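Local coordinates for nuclear fusion protein BIK1 (Saccharomyces cerevisiae, PDB 6FC6), which binds microtubules and kinesin, and is required for nuclear fusion, chromosome disjunction and nuclear segregation during mitosis, at residues I14-L19 against L68-Q73. Sequence-based numbering, arbitrary orientation.
Sequences IQIPNL and LFIQLQ
I16 and I70 meet through their delta methyls, CD1 of I16 lying 4.0 Å from CD1 of I70, and so illustrate how the two outermost strands of a curled antiparallel sheet can share a core without sharing a backbone bond. The CA atoms of I16 and I70 remain 10.0 Å apart, and the gap is bridged by side chains alone. In their first torsion the isoleucines agree: CG1 is anti to the carbonyl carbon (chi1 -59° in I16, -56° in I70), which sends the longer branch across the interior. V40, on strand 37-41, packs against both, and both isoleucines are buried.

Against this relaxed pair stands a second at the margin, L19 and L68, also tip to tip. L68 is buried, whereas L19 is partly exposed and forms the solvent side. CD2 of L19 is modelled 3.3 Å from CD2 of L68, but L19 is unstaggered (chi1 -136°), so this short approach is doubtful evidence of tight packing. The turn leading to L19 is closed by the hydrogen bond from L19 N to I16 O (3.1 Å), and N18 at its exposed bend is poorly ordered.

On strand 67-71, F69 points away from this core and joins L68 in contacting the bound Bim1 peptide. Apolar closure between edge strands of a strongly bent sheet is characteristic of the small SH3-like β-barrel of the CAP-Gly domain.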
# COMPACT_ATOMS: atom_id res chain seq x y z
N ILE A 14 0.93 4.23 8.64
CA ILE A 14 2.26 3.72 8.93
C ILE A 14 3.30 4.74 8.49
O ILE A 14 3.03 5.56 7.62
CB ILE A 14 2.57 2.38 8.25
CG1 ILE A 14 2.34 2.42 6.73
CG2 ILE A 14 1.76 1.26 8.87
CD1 ILE A 14 2.82 1.15 6.05
N GLN A 15 4.48 4.66 9.07
CA GLN A 15 5.52 5.66 8.84
C GLN A 15 6.54 4.93 8.05
O GLN A 15 7.29 4.16 8.59
CB GLN A 15 6.10 6.22 10.15
CG GLN A 15 6.91 7.49 9.94
CD GLN A 15 6.01 8.72 9.75
OE1 GLN A 15 5.02 8.90 10.48
NE2 GLN A 15 6.35 9.56 8.79
N ILE A 16 6.52 5.11 6.75
CA ILE A 16 7.35 4.33 5.88
C ILE A 16 8.70 5.05 5.80
O ILE A 16 8.73 6.20 5.41
CB ILE A 16 6.77 4.20 4.49
CG1 ILE A 16 5.38 3.55 4.58
CG2 ILE A 16 7.66 3.36 3.60
CD1 ILE A 16 4.44 4.02 3.50
N PRO A 17 9.79 4.37 6.17
CA PRO A 17 11.11 4.99 6.12
C PRO A 17 11.43 5.44 4.71
O PRO A 17 11.17 4.69 3.77
CB PRO A 17 12.06 3.85 6.54
CG PRO A 17 11.32 2.60 6.19
CD PRO A 17 9.87 2.92 6.46
N ASN A 18 11.91 6.67 4.59
CA ASN A 18 12.34 7.30 3.33
C ASN A 18 11.20 7.73 2.44
O ASN A 18 11.43 8.16 1.32
CB ASN A 18 13.33 6.42 2.53
CG ASN A 18 14.60 6.10 3.32
OD1 ASN A 18 15.08 6.91 4.13
ND2 ASN A 18 15.15 4.90 3.09
N LEU A 19 9.96 7.61 2.91
CA LEU A 19 8.82 8.03 2.13
C LEU A 19 7.97 8.97 2.90
O LEU A 19 7.71 10.05 2.46
CB LEU A 19 8.01 6.82 1.67
CG LEU A 19 7.56 6.88 0.19
CD1 LEU A 19 8.49 7.61 -0.76
CD2 LEU A 19 7.34 5.49 -0.34
N LEU A 68 0.84 4.08 -3.94
CA LEU A 68 2.07 3.28 -4.17
C LEU A 68 1.88 1.82 -3.72
O LEU A 68 1.25 1.57 -2.68
CB LEU A 68 3.20 3.88 -3.37
CG LEU A 68 4.60 3.31 -3.58
CD1 LEU A 68 5.09 3.69 -5.00
CD2 LEU A 68 5.54 3.84 -2.51
N PHE A 69 2.34 0.87 -4.54
CA PHE A 69 2.36 -0.54 -4.19
C PHE A 69 3.73 -0.83 -3.63
O PHE A 69 4.70 -0.59 -4.32
CB PHE A 69 2.09 -1.47 -5.36
CG PHE A 69 0.69 -1.39 -5.85
CD1 PHE A 69 -0.35 -2.00 -5.12
CD2 PHE A 69 0.36 -0.70 -7.01
CE1 PHE A 69 -1.66 -1.92 -5.54
CE2 PHE A 69 -0.96 -0.60 -7.42
CZ PHE A 69 -1.99 -1.24 -6.68
N ILE A 70 3.82 -1.37 -2.41
CA ILE A 70 5.09 -1.72 -1.79
C ILE A 70 5.07 -3.20 -1.46
O ILE A 70 4.06 -3.67 -0.97
CB ILE A 70 5.30 -0.98 -0.49
CG1 ILE A 70 5.19 0.53 -0.72
CG2 ILE A 70 6.70 -1.33 0.09
CD1 ILE A 70 5.15 1.35 0.57
N GLN A 71 6.17 -3.90 -1.68
CA GLN A 71 6.22 -5.34 -1.35
C GLN A 71 5.91 -5.51 0.11
O GLN A 71 6.46 -4.77 0.96
CB GLN A 71 7.60 -5.89 -1.61
CG GLN A 71 7.97 -5.90 -3.08
CD GLN A 71 9.31 -6.60 -3.28
OE1 GLN A 71 10.16 -6.59 -2.40
NE2 GLN A 71 9.50 -7.20 -4.43
N LEU A 72 4.94 -6.34 0.39
CA LEU A 72 4.42 -6.47 1.73
C LEU A 72 5.51 -6.75 2.79
O LEU A 72 5.43 -6.26 3.91
CB LEU A 72 3.35 -7.52 1.78
CG LEU A 72 2.75 -7.83 3.15
CD1 LEU A 72 2.04 -6.61 3.72
CD2 LEU A 72 1.81 -9.02 3.05
N GLN A 73 6.50 -7.55 2.44
CA GLN A 73 7.55 -7.90 3.40
C GLN A 73 8.30 -6.70 3.91
O GLN A 73 8.80 -6.70 5.06
CB GLN A 73 8.50 -8.97 2.85
CG GLN A 73 9.08 -8.67 1.49
CD GLN A 73 8.21 -9.19 0.34
OE1 GLN A 73 6.97 -9.37 0.44
NE2 GLN A 73 8.86 -9.45 -0.78